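Local coordinates for protein pseudoaglycone deacetylase Dbv21 (Actinoplanes teichomyceticus, PDB 3DFI) that probably removes an acetyl group from a glycopeptide pseudoaglycone in the biosynthesis of the antibiotic A40926, acting as a zinc-binding deacetylase, at residues L11-H16 against T147-C152; L22-S27 against R180-L185; D128-I133 against R165-L170; L201-P206 against T260-I265. All coordinates share one frame; numbering follows the deposited sequence.

Contact 1: residues L11-H16 against T147-C152; sequences LAISPH and TLVLTC. With ZN (zinc ion), chain B.
Pro15 meets Cys152 with CG, 3.5 Å from SG, and the His16 imidazole with CB, which lies over one face, offset toward the rim. His158 also stands edge-to-face with this ring, and the His161 ring meets it with planes at about 45°. At the edge of the imidazole, His16 ND1 binds the zinc ion at 2.2 Å; NE2 is hydrogen-bonded to Asp160, which should help fix the rotation of the ring. Behind this site the two strands run side by side, their directions 18° apart. Leu11 N donates to Leu148 O, Leu150 N to Leu11 O, and Ile13 N to Leu150 O, the last at 2.7 Å and nearly straight. One step on, the hydroxyl takes over from the backbone: Cys152 N is 4.4 Å from Ile13 O, and Thr151 OG1, anti to its own backbone N (chi1 -166°), donates to that oxygen at 2.7 Å. Leu11, Ile13 and Val149 put their side chains on one face of the sheet, with Ile13 CG1 4.3 Å from Val149 CG1, and Ala12 and Leu150 meet on the other. Ser14 OG donates to His16 O in the carbonyl plane and is also hydrogen-bonded to Ala20 N. Asp19 and His161 complete the protein ligands of the zinc. The His-x-Asp-Asp sequence just past the end of the first parallel strand is characteristic of the PIG-L family, set on a Rossmann-like sheet.

Contact 2: residues L22-S27 against R180-L185; sequences LSVGAS and RLWQDL
Ser23 and Leu185 bring their CA atoms within 4.8 Å of each other, where helix 22-27, kinked, the N atoms of Ala26 and Ser27 having no bond to the preceding turn, comes down on the loop that follows strand 180-182. Ser23 OG accepts the backbone N-H of Leu185 at 2.9 Å, a bond bent to 150°, and is also hydrogen-bonded to Asp19 O one turn back. Its CB lies over the face of the Trp182 indole, 3.6 Å from the centroid of the five-membered ring, a CH-pi contact. The indole is brought there by a chi1 of 72°, with CG between the backbone N and the carbonyl carbon. This is the first helix of a Rossmann-like alpha-beta domain packed against its sheet, close to the metal: Asp184 points away from the helix and holds His161, a zinc ligand, by its ND1. Further along, Val24 CG1 meets the six-membered ring of Trp182, 3.6 Å from CE3, the two side chains crossing at about a right angle. A water donates to both Ser23 O and Gln183 O, at 2.7 Å each. Leu22 O rests against Leu185 CB, and Lys219 hydrogen-bonds to that same oxygen.

Contact 3: residues D128-I133 against R165-L170; sequences DLVAAI and RDATLL
Val130 is the first residue of 128-133 to meet the other helix, and it lands on Ala167. With CG1 anti to the backbone N (chi1 173°), that methyl points across the interface and lies 3.9 Å from both Ala167 N and Ala167 CA. It also comes within 4.3 Å of Leu170 CD1 and lies near Asp166 CB. The carbonyl of Val130 takes part too, its O standing 3.5 Å from Ala167 CB. Ile133, one turn on from Val130, then sets its CG2 methyl against Ala167 CB at 3.4 Å, tighter than usual van der Waals contact. The methyl of Ala167 is thus held between Val130 and Ile133, and no hydrogen bond crosses the interface. Beside it, Arg165 grips its neighbour Asp166 side-on, NE (2.9 Å) and NH2 both going to OD1 in the guanidinium plane. Arg165 also reaches Val153 O and Glu196 O. The axes approach to 8.4 Å at -48°, close to the angle of ridges-into-grooves packing between i, i+4 ridges. Thr168 lies against Val149 and Thr151 of the sheet. Helix 159-174 is the connection of a beta-alpha-beta crossover from strand 148-152 to strand 179-182, and the contact sets it beside helix 126-144, as in the helical layers of Rossmann-like domains.

Contact 4: residues L201-P206 against T260-I265; sequences LRLGSP and TTWPVI
Arg202 CG and Ile265 CG1 each sit between their own backbone N and carbonyl carbon, the crowded position (chi1 82° and 52°), which swings both side chains over the strand pair and against each other. The arginine then runs extended from CG to NE, and Ile265 CD1 comes to 3.3 Å from Arg202 NE while Ile265 CG1 lies over one face of the guanidinium. Their backbones form a hydrogen-bonded antiparallel pair: Arg202 N donates to Ile265 O and Ile265 N to Arg202 O, both at 3.0 Å. Leu203 and Val264 follow as the non-hydrogen-bonded pair. Gly204 N donates to Pro263 O at 2.8 Å, approaching from above the carbonyl plane. Leu203 CD1 stands over one indole face of Trp262, 3.9 Å from the centroid of the five-membered ring, and Thr260 CG2 lies on the opposite face. Gly204 O meets CD1 of the ring at its edge, in plane, at 3.4 Å, and Pro206 CB comes to 3.3 Å from Trp262 NE1. Thr261 OG1 turns elsewhere, to Arg180. This is the antiparallel margin of a mixed sheet: broken edge strand 201-210 laid on strand 258-266, whose other side pairs with strand 179-182.

Overall arrangement
Contacts 1, 2 and 4 share one mixed sheet, in which strands 9-14, 148-152, 179-182, 258-266 and 201-210 lie side by side in that order. Contact 1 is central, contact 4 at the antiparallel edge, their centres about 15 Å apart. The centre of contact 2 lies about 9 Å from that of contact 1. Contact 3, its centre about 13 Å from that of contact 1, is in a helical layer against the sheet. Along the chain, contacts 1 and 2 interleave, contact 3 nests inside contact 2, and contact 4 follows. His16 and Asp19, just after strand 9-14, and His161, after strand 148-152, meet at the zinc near these strands' C-terminal ends.

Contact 1: residues L11-H16 against T147-C152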
loop_
_atom_site.group_PDB
_atom_site.type_symbol
_atom_site.label_atom_id
_atom_site.label_comp_id
_atom_site.label_asym_id
_atom_site.label_seq_id
_atom_site.Cartn_x
_atom_site.Cartn_y
_atom_site.Cartn_z
ATOM N N LEU A 11 -10.843 -4.022 2.671
ATOM C CA LEU A 11 -9.983 -3.192 3.499
ATOM C C LEU A 11 -8.531 -3.397 3.081
ATOM O O LEU A 11 -7.971 -4.472 3.274
ATOM C CB LEU A 11 -10.156 -3.525 4.971
ATOM C CG LEU A 11 -9.337 -2.723 5.992
ATOM C CD1 LEU A 11 -9.603 -1.179 5.950
ATOM C CD2 LEU A 11 -9.591 -3.312 7.395
ATOM N N ALA A 12 -7.936 -2.373 2.475
ATOM C CA ALA A 12 -6.520 -2.436 2.127
ATOM C C ALA A 12 -5.708 -1.726 3.208
ATOM O O ALA A 12 -6.074 -0.624 3.635
ATOM C CB ALA A 12 -6.276 -1.811 0.758
ATOM N N ILE A 13 -4.649 -2.381 3.677
ATOM C CA ILE A 13 -3.764 -1.810 4.703
ATOM C C ILE A 13 -2.464 -1.363 4.040
ATOM O O ILE A 13 -1.615 -2.201 3.691
ATOM C CB ILE A 13 -3.457 -2.819 5.874
ATOM C CG1 ILE A 13 -4.717 -3.562 6.370
ATOM C CG2 ILE A 13 -2.734 -2.112 7.049
ATOM C CD1 ILE A 13 -5.723 -2.668 7.123
ATOM N N SER A 14 -2.316 -0.049 3.852
ATOM C CA SER A 14 -1.132 0.512 3.172
ATOM C C SER A 14 -0.104 0.917 4.241
ATOM O O SER A 14 -0.482 1.559 5.231
ATOM C CB SER A 14 -1.522 1.731 2.334
ATOM O OG SER A 14 -0.411 2.230 1.621
ATOM N N PRO A 15 1.181 0.517 4.080
ATOM C CA PRO A 15 2.181 0.999 5.040
ATOM C C PRO A 15 2.293 2.532 5.076
ATOM O O PRO A 15 2.133 3.128 6.143
ATOM C CB PRO A 15 3.467 0.325 4.570
ATOM C CG PRO A 15 2.976 -0.905 3.842
ATOM C CD PRO A 15 1.768 -0.436 3.114
ATOM N N HIS A 16 2.489 3.146 3.909
ATOM C CA HIS A 16 2.706 4.587 3.755
ATOM C C HIS A 16 1.654 5.199 2.829
ATOM O O HIS A 16 0.926 4.486 2.114
ATOM C CB HIS A 16 4.089 4.861 3.127
ATOM C CG HIS A 16 5.239 4.276 3.880
ATOM N ND1 HIS A 16 6.067 3.313 3.340
ATOM C CD2 HIS A 16 5.709 4.525 5.131
ATOM C CE1 HIS A 16 6.991 2.983 4.231
ATOM N NE2 HIS A 16 6.802 3.713 5.320
ATOM N N THR A 147 -14.908 -8.105 3.783
ATOM C CA THR A 147 -14.984 -9.499 3.291
ATOM C C THR A 147 -13.645 -9.932 2.681
ATOM O O THR A 147 -13.434 -11.088 2.372
ATOM C CB THR A 147 -16.120 -9.650 2.247
ATOM O OG1 THR A 147 -15.908 -8.720 1.174
ATOM C CG2 THR A 147 -17.470 -9.343 2.890
ATOM N N LEU A 148 -12.749 -8.963 2.495
ATOM C CA LEU A 148 -11.374 -9.211 2.043
ATOM C C LEU A 148 -10.445 -8.137 2.600
ATOM O O LEU A 148 -10.776 -6.943 2.587
ATOM C CB LEU A 148 -11.298 -9.209 0.512
ATOM C CG LEU A 148 -9.935 -9.326 -0.200
ATOM C CD1 LEU A 148 -9.392 -10.716 -0.057
ATOM C CD2 LEU A 148 -10.109 -8.971 -1.694
ATOM N N VAL A 149 -9.307 -8.584 3.113
ATOM C CA VAL A 149 -8.217 -7.698 3.530
ATOM C C VAL A 149 -7.005 -7.847 2.602
ATOM O O VAL A 149 -6.633 -8.959 2.273
ATOM C CB VAL A 149 -7.782 -8.010 4.994
ATOM C CG1 VAL A 149 -6.457 -7.319 5.345
ATOM C CG2 VAL A 149 -8.893 -7.586 6.003
ATOM N N LEU A 150 -6.399 -6.723 2.206
ATOM C CA LEU A 150 -5.169 -6.716 1.429
ATOM C C LEU A 150 -4.071 -5.966 2.161
ATOM O O LEU A 150 -4.328 -4.942 2.792
ATOM C CB LEU A 150 -5.379 -6.042 0.043
ATOM C CG LEU A 150 -6.554 -6.608 -0.774
ATOM C CD1 LEU A 150 -6.843 -5.715 -1.974
ATOM C CD2 LEU A 150 -6.251 -8.013 -1.215
ATOM N N THR A 151 -2.839 -6.450 2.038
ATOM C CA THR A 151 -1.688 -5.639 2.402
ATOM C C THR A 151 -0.491 -6.038 1.533
ATOM O O THR A 151 -0.612 -6.891 0.669
ATOM C CB THR A 151 -1.362 -5.675 3.911
ATOM O OG1 THR A 151 -0.436 -4.622 4.215
ATOM C CG2 THR A 151 -0.763 -7.042 4.344
ATOM N N CYS A 152 0.650 -5.396 1.749
ATOM C CA CYS A 152 1.819 -5.601 0.897
ATOM C C CYS A 152 2.517 -6.907 1.210
ATOM O O CYS A 152 2.522 -7.351 2.340
ATOM C CB CYS A 152 2.801 -4.437 1.095
ATOM S SG CYS A 152 3.396 -4.272 2.840
HETATM ZN ZN ZN B . 5.985 2.370 1.390
HETATM O O HOH W 1 5.798 4.616 0.337
#

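Contact 2: residues L22-S27 against R180-L185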
loop_
_atom_site.group_PDB
_atom_site.type_symbol
_atom_site.label_atom_id
_atom_site.label_comp_id
_atom_site.label_asym_id
_atom_site.label_seq_id
_atom_site.Cartn_x
_atom_site.Cartn_y
_atom_site.Cartn_z
ATOM N N LEU A 22 -0.344 2.691 -5.567
ATOM C CA LEU A 22 0.735 2.324 -6.500
ATOM C C LEU A 22 0.695 0.844 -6.878
ATOM O O LEU A 22 1.038 0.463 -8.015
ATOM C CB LEU A 22 2.107 2.613 -5.870
ATOM C CG LEU A 22 2.659 4.042 -5.817
ATOM C CD1 LEU A 22 3.854 4.121 -4.868
ATOM C CD2 LEU A 22 3.026 4.488 -7.186
ATOM N N SER A 23 0.314 0.014 -5.910
ATOM C CA SER A 23 0.389 -1.445 -6.076
ATOM C C SER A 23 -0.927 -2.098 -6.464
ATOM O O SER A 23 -0.925 -3.003 -7.284
ATOM C CB SER A 23 0.909 -2.114 -4.814
ATOM O OG SER A 23 2.112 -1.527 -4.393
ATOM N N VAL A 24 -2.034 -1.673 -5.857
ATOM C CA VAL A 24 -3.356 -2.286 -6.130
ATOM C C VAL A 24 -4.448 -1.293 -6.623
ATOM O O VAL A 24 -5.630 -1.634 -6.708
ATOM C CB VAL A 24 -3.825 -3.200 -4.921
ATOM C CG1 VAL A 24 -3.834 -2.445 -3.632
ATOM C CG2 VAL A 24 -5.168 -3.825 -5.186
ATOM N N GLY A 25 -4.023 -0.081 -6.989
ATOM C CA GLY A 25 -4.948 0.984 -7.346
ATOM C C GLY A 25 -5.953 0.623 -8.429
ATOM O O GLY A 25 -7.132 0.948 -8.301
ATOM N N ALA A 26 -5.500 -0.035 -9.495
ATOM C CA ALA A 26 -6.423 -0.469 -10.558
ATOM C C ALA A 26 -7.438 -1.560 -10.107
ATOM O O ALA A 26 -8.604 -1.520 -10.477
ATOM C CB ALA A 26 -5.643 -0.915 -11.804
ATOM N N SER A 27 -6.994 -2.517 -9.306
ATOM C CA SER A 27 -7.897 -3.553 -8.761
ATOM C C SER A 27 -8.902 -2.917 -7.792
ATOM O O SER A 27 -10.063 -3.317 -7.734
ATOM C CB SER A 27 -7.119 -4.632 -8.020
ATOM O OG SER A 27 -6.269 -5.353 -8.893
ATOM N N ARG A 180 -4.980 -11.379 1.113
ATOM C CA ARG A 180 -4.022 -11.479 -0.002
ATOM C C ARG A 180 -2.883 -10.451 0.179
ATOM O O ARG A 180 -3.057 -9.368 0.753
ATOM C CB ARG A 180 -4.729 -11.257 -1.344
ATOM C CG ARG A 180 -5.809 -12.330 -1.630
ATOM C CD ARG A 180 -6.310 -12.264 -3.068
ATOM N NE ARG A 180 -5.321 -12.783 -4.017
ATOM C CZ ARG A 180 -5.299 -14.029 -4.491
ATOM N NH1 ARG A 180 -4.349 -14.391 -5.342
ATOM N NH2 ARG A 180 -6.223 -14.915 -4.129
ATOM N N LEU A 181 -1.707 -10.820 -0.286
ATOM C CA LEU A 181 -0.557 -9.966 -0.196
ATOM C C LEU A 181 -0.263 -9.517 -1.609
ATOM O O LEU A 181 -0.176 -10.345 -2.526
ATOM C CB LEU A 181 0.629 -10.726 0.414
ATOM C CG LEU A 181 0.448 -11.231 1.864
ATOM C CD1 LEU A 181 1.711 -11.841 2.394
ATOM C CD2 LEU A 181 -0.037 -10.111 2.804
ATOM N N TRP A 182 -0.110 -8.202 -1.788
ATOM C CA TRP A 182 0.187 -7.637 -3.101
ATOM C C TRP A 182 1.680 -7.472 -3.416
ATOM O O TRP A 182 2.511 -7.404 -2.520
ATOM C CB TRP A 182 -0.552 -6.315 -3.313
ATOM C CG TRP A 182 -0.037 -5.094 -2.512
ATOM C CD1 TRP A 182 1.223 -4.530 -2.558
ATOM C CD2 TRP A 182 -0.800 -4.284 -1.588
ATOM N NE1 TRP A 182 1.279 -3.420 -1.719
ATOM C CE2 TRP A 182 0.058 -3.250 -1.118
ATOM C CE3 TRP A 182 -2.127 -4.338 -1.108
ATOM C CZ2 TRP A 182 -0.369 -2.278 -0.182
ATOM C CZ3 TRP A 182 -2.555 -3.361 -0.206
ATOM C CH2 TRP A 182 -1.670 -2.358 0.265
ATOM N N GLN A 183 1.993 -7.389 -4.706
ATOM C CA GLN A 183 3.348 -7.160 -5.184
ATOM C C GLN A 183 3.595 -5.650 -5.116
ATOM O O GLN A 183 2.956 -4.891 -5.879
ATOM C CB GLN A 183 3.430 -7.631 -6.635
ATOM C CG GLN A 183 4.820 -7.660 -7.283
ATOM C CD GLN A 183 4.753 -8.002 -8.756
ATOM O OE1 GLN A 183 4.022 -7.303 -9.489
ATOM N NE2 GLN A 183 5.430 -8.962 -9.190
ATOM N N ASP A 184 4.511 -5.228 -4.234
ATOM C CA ASP A 184 4.790 -3.796 -3.975
ATOM C C ASP A 184 5.277 -3.134 -5.253
ATOM O O ASP A 184 6.169 -3.661 -5.881
ATOM C CB ASP A 184 5.877 -3.652 -2.890
ATOM C CG ASP A 184 5.535 -4.434 -1.591
ATOM O OD1 ASP A 184 5.395 -5.697 -1.632
ATOM O OD2 ASP A 184 5.412 -3.769 -0.539
ATOM N N LEU A 185 4.722 -1.968 -5.612
ATOM C CA LEU A 185 5.151 -1.280 -6.838
ATOM C C LEU A 185 5.591 0.148 -6.505
ATOM O O LEU A 185 5.071 0.733 -5.592
ATOM C CB LEU A 185 4.037 -1.296 -7.896
ATOM C CG LEU A 185 3.746 -2.653 -8.559
ATOM C CD1 LEU A 185 2.455 -2.628 -9.399
ATOM C CD2 LEU A 185 4.963 -3.133 -9.381
HETATM O O HOH W 2 0.811 -5.054 -7.450
#

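Contact 3: residues D128-I133 against R165-L170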
loop_
_atom_site.group_PDB
_atom_site.type_symbol
_atom_site.label_atom_id
_atom_site.label_comp_id
_atom_site.label_asym_id
_atom_site.label_seq_id
_atom_site.Cartn_x
_atom_site.Cartn_y
_atom_site.Cartn_z
ATOM N N ASP A 128 7.129 -4.647 19.763
ATOM C CA ASP A 128 6.222 -3.661 20.354
ATOM C C ASP A 128 5.459 -2.903 19.268
ATOM O O ASP A 128 4.265 -2.617 19.420
ATOM C CB ASP A 128 6.977 -2.683 21.262
ATOM C CG ASP A 128 7.341 -3.285 22.628
ATOM O OD1 ASP A 128 7.182 -4.512 22.843
ATOM O OD2 ASP A 128 7.792 -2.509 23.501
ATOM N N LEU A 129 6.142 -2.590 18.167
ATOM C CA LEU A 129 5.517 -1.864 17.073
ATOM C C LEU A 129 4.473 -2.732 16.361
ATOM O O LEU A 129 3.331 -2.298 16.178
ATOM C CB LEU A 129 6.567 -1.351 16.082
ATOM C CG LEU A 129 6.048 -0.550 14.875
ATOM C CD1 LEU A 129 5.395 0.770 15.317
ATOM C CD2 LEU A 129 7.154 -0.314 13.842
ATOM N N VAL A 130 4.864 -3.947 15.974
ATOM C CA VAL A 130 3.942 -4.891 15.332
ATOM C C VAL A 130 2.667 -5.103 16.155
ATOM O O VAL A 130 1.564 -5.093 15.613
ATOM C CB VAL A 130 4.616 -6.261 15.024
ATOM C CG1 VAL A 130 3.585 -7.290 14.508
ATOM C CG2 VAL A 130 5.735 -6.084 13.999
ATOM N N ALA A 131 2.828 -5.278 17.464
ATOM C CA ALA A 131 1.697 -5.548 18.356
ATOM C C ALA A 131 0.768 -4.326 18.441
ATOM O O ALA A 131 -0.462 -4.473 18.426
ATOM C CB ALA A 131 2.191 -5.975 19.733
ATOM N N ALA A 132 1.366 -3.131 18.491
ATOM C CA ALA A 132 0.617 -1.873 18.494
ATOM C C ALA A 132 -0.143 -1.674 17.188
ATOM O O ALA A 132 -1.312 -1.264 17.196
ATOM C CB ALA A 132 1.561 -0.666 18.737
ATOM N N ILE A 133 0.528 -1.938 16.071
ATOM C CA ILE A 133 -0.102 -1.841 14.775
ATOM C C ILE A 133 -1.243 -2.852 14.650
ATOM O O ILE A 133 -2.335 -2.503 14.215
ATOM C CB ILE A 133 0.917 -2.058 13.614
ATOM C CG1 ILE A 133 1.960 -0.940 13.579
ATOM C CG2 ILE A 133 0.190 -2.169 12.267
ATOM C CD1 ILE A 133 3.067 -1.211 12.562
ATOM N N ARG A 165 2.731 -5.647 7.130
ATOM C CA ARG A 165 2.379 -6.993 6.677
ATOM C C ARG A 165 2.196 -7.963 7.850
ATOM O O ARG A 165 1.152 -8.635 7.960
ATOM C CB ARG A 165 3.455 -7.531 5.705
ATOM C CG ARG A 165 3.184 -8.953 5.211
ATOM C CD ARG A 165 4.423 -9.553 4.583
ATOM N NE ARG A 165 5.434 -9.787 5.616
ATOM C CZ ARG A 165 6.669 -10.205 5.377
ATOM N NH1 ARG A 165 7.050 -10.426 4.138
ATOM N NH2 ARG A 165 7.520 -10.383 6.380
ATOM N N ASP A 166 3.211 -8.032 8.719
ATOM C CA ASP A 166 3.220 -8.979 9.827
ATOM C C ASP A 166 2.041 -8.737 10.783
ATOM O O ASP A 166 1.367 -9.685 11.231
ATOM C CB ASP A 166 4.571 -8.938 10.559
ATOM C CG ASP A 166 5.722 -9.572 9.727
ATOM O OD1 ASP A 166 5.510 -9.945 8.543
ATOM O OD2 ASP A 166 6.840 -9.723 10.271
ATOM N N ALA A 167 1.794 -7.456 11.071
ATOM C CA ALA A 167 0.674 -7.063 11.926
ATOM C C ALA A 167 -0.674 -7.405 11.279
ATOM O O ALA A 167 -1.576 -7.865 11.970
ATOM C CB ALA A 167 0.744 -5.551 12.258
ATOM N N THR A 168 -0.776 -7.199 9.955
ATOM C CA THR A 168 -2.000 -7.483 9.210
ATOM C C THR A 168 -2.288 -8.991 9.178
ATOM O O THR A 168 -3.435 -9.418 9.365
ATOM C CB THR A 168 -1.982 -6.905 7.767
ATOM O OG1 THR A 168 -1.672 -5.504 7.782
ATOM C CG2 THR A 168 -3.354 -7.131 7.086
ATOM N N LEU A 169 -1.250 -9.805 9.011
ATOM C CA LEU A 169 -1.433 -11.275 9.038
ATOM C C LEU A 169 -2.026 -11.780 10.354
ATOM O O LEU A 169 -2.931 -12.618 10.365
ATOM C CB LEU A 169 -0.116 -11.998 8.742
ATOM C CG LEU A 169 0.364 -11.906 7.282
ATOM C CD1 LEU A 169 1.876 -12.101 7.198
ATOM C CD2 LEU A 169 -0.367 -12.953 6.409
ATOM N N LEU A 170 -1.501 -11.277 11.463
ATOM C CA LEU A 170 -2.041 -11.582 12.798
ATOM C C LEU A 170 -3.490 -11.090 13.011
ATOM O O LEU A 170 -4.336 -11.799 13.577
ATOM C CB LEU A 170 -1.117 -10.981 13.872
ATOM C CG LEU A 170 0.222 -11.688 14.105
ATOM C CD1 LEU A 170 1.179 -10.780 14.867
ATOM C CD2 LEU A 170 0.038 -13.029 14.829
#

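Contact 4: residues L201-P206 against T260-I265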
loop_
_atom_site.group_PDB
_atom_site.type_symbol
_atom_site.label_atom_id
_atom_site.label_comp_id
_atom_site.label_asym_id
_atom_site.label_seq_id
_atom_site.Cartn_x
_atom_site.Cartn_y
_atom_site.Cartn_z
ATOM N N LEU A 201 4.723 -19.830 7.588
ATOM C CA LEU A 201 3.981 -19.282 6.455
ATOM C C LEU A 201 4.765 -19.387 5.138
ATOM O O LEU A 201 6.005 -19.277 5.126
ATOM C CB LEU A 201 3.629 -17.791 6.698
ATOM C CG LEU A 201 2.894 -17.339 7.977
ATOM C CD1 LEU A 201 2.603 -15.836 7.890
ATOM C CD2 LEU A 201 1.588 -18.082 8.163
ATOM N N ARG A 202 4.043 -19.605 4.039
ATOM C CA ARG A 202 4.611 -19.431 2.674
ATOM C C ARG A 202 3.525 -18.884 1.736
ATOM O O ARG A 202 2.331 -18.936 2.058
ATOM C CB ARG A 202 5.283 -20.709 2.121
ATOM C CG ARG A 202 4.332 -21.726 1.513
ATOM C CD ARG A 202 5.007 -22.948 0.883
ATOM N NE ARG A 202 3.948 -23.887 0.510
ATOM C CZ ARG A 202 3.511 -24.895 1.270
ATOM N NH1 ARG A 202 4.100 -25.195 2.420
ATOM N NH2 ARG A 202 2.505 -25.632 0.844
ATOM N N LEU A 203 3.939 -18.337 0.598
ATOM C CA LEU A 203 3.004 -17.776 -0.377
ATOM C C LEU A 203 2.359 -18.887 -1.183
ATOM O O LEU A 203 3.028 -19.844 -1.578
ATOM C CB LEU A 203 3.726 -16.808 -1.358
ATOM C CG LEU A 203 4.368 -15.542 -0.761
ATOM C CD1 LEU A 203 5.150 -14.787 -1.843
ATOM C CD2 LEU A 203 3.361 -14.607 -0.097
ATOM N N GLY A 204 1.063 -18.748 -1.449
ATOM C CA GLY A 204 0.389 -19.659 -2.395
ATOM C C GLY A 204 0.815 -19.283 -3.798
ATOM O O GLY A 204 1.750 -18.493 -3.965
ATOM N N SER A 205 0.147 -19.818 -4.816
ATOM C CA SER A 205 0.507 -19.445 -6.185
ATOM C C SER A 205 0.063 -17.995 -6.513
ATOM O O SER A 205 -0.988 -17.535 -6.041
ATOM C CB SER A 205 0.025 -20.508 -7.209
ATOM O OG SER A 205 -1.201 -20.154 -7.828
ATOM N N PRO A 206 0.889 -17.253 -7.272
ATOM C CA PRO A 206 0.540 -15.863 -7.582
ATOM C C PRO A 206 -0.686 -15.778 -8.487
ATOM O O PRO A 206 -0.893 -16.664 -9.312
ATOM C CB PRO A 206 1.779 -15.338 -8.332
ATOM C CG PRO A 206 2.445 -16.589 -8.909
ATOM C CD PRO A 206 2.181 -17.658 -7.871
ATOM N N THR A 260 -0.451 -8.231 -9.426
ATOM C CA THR A 260 -0.223 -9.560 -8.834
ATOM C C THR A 260 -0.454 -9.551 -7.330
ATOM O O THR A 260 0.005 -8.643 -6.616
ATOM C CB THR A 260 1.226 -10.021 -9.091
ATOM O OG1 THR A 260 1.463 -10.057 -10.494
ATOM C CG2 THR A 260 1.501 -11.390 -8.508
ATOM N N THR A 261 -1.155 -10.571 -6.847
ATOM C CA THR A 261 -1.282 -10.807 -5.403
ATOM C C THR A 261 -1.090 -12.284 -5.123
ATOM O O THR A 261 -1.193 -13.089 -6.049
ATOM C CB THR A 261 -2.648 -10.359 -4.831
ATOM O OG1 THR A 261 -3.697 -11.184 -5.353
ATOM C CG2 THR A 261 -2.937 -8.886 -5.128
ATOM N N TRP A 262 -0.832 -12.636 -3.849
ATOM C CA TRP A 262 -0.710 -14.037 -3.440
ATOM C C TRP A 262 -1.584 -14.331 -2.223
ATOM O O TRP A 262 -1.689 -13.484 -1.315
ATOM C CB TRP A 262 0.721 -14.404 -3.027
ATOM C CG TRP A 262 1.816 -14.266 -4.006
ATOM C CD1 TRP A 262 2.415 -15.271 -4.722
ATOM C CD2 TRP A 262 2.513 -13.051 -4.353
ATOM N NE1 TRP A 262 3.421 -14.752 -5.491
ATOM C CE2 TRP A 262 3.511 -13.398 -5.277
ATOM C CE3 TRP A 262 2.395 -11.712 -3.949
ATOM C CZ2 TRP A 262 4.378 -12.450 -5.840
ATOM C CZ3 TRP A 262 3.253 -10.770 -4.500
ATOM C CH2 TRP A 262 4.232 -11.145 -5.446
ATOM N N PRO A 263 -2.172 -15.547 -2.167
ATOM C CA PRO A 263 -2.779 -15.965 -0.909
ATOM C C PRO A 263 -1.682 -16.505 0.015
ATOM O O PRO A 263 -0.556 -16.732 -0.429
ATOM C CB PRO A 263 -3.726 -17.100 -1.328
ATOM C CG PRO A 263 -3.085 -17.704 -2.524
ATOM C CD PRO A 263 -2.276 -16.603 -3.204
ATOM N N VAL A 264 -2.010 -16.722 1.282
ATOM C CA VAL A 264 -1.000 -17.147 2.242
ATOM C C VAL A 264 -1.423 -18.472 2.834
ATOM O O VAL A 264 -2.574 -18.645 3.229
ATOM C CB VAL A 264 -0.793 -16.088 3.356
ATOM C CG1 VAL A 264 0.271 -16.529 4.343
ATOM C CG2 VAL A 264 -0.386 -14.759 2.729
ATOM N N ILE A 265 -0.488 -19.409 2.866
ATOM C CA ILE A 265 -0.754 -20.695 3.408
ATOM C C ILE A 265 0.047 -20.849 4.712
ATOM O O ILE A 265 1.251 -20.581 4.761
ATOM C CB ILE A 265 -0.519 -21.848 2.340
ATOM C CG1 ILE A 265 0.842 -21.777 1.679
ATOM C CG2 ILE A 265 -1.459 -21.688 1.148
ATOM C CD1 ILE A 265 0.897 -22.659 0.375
#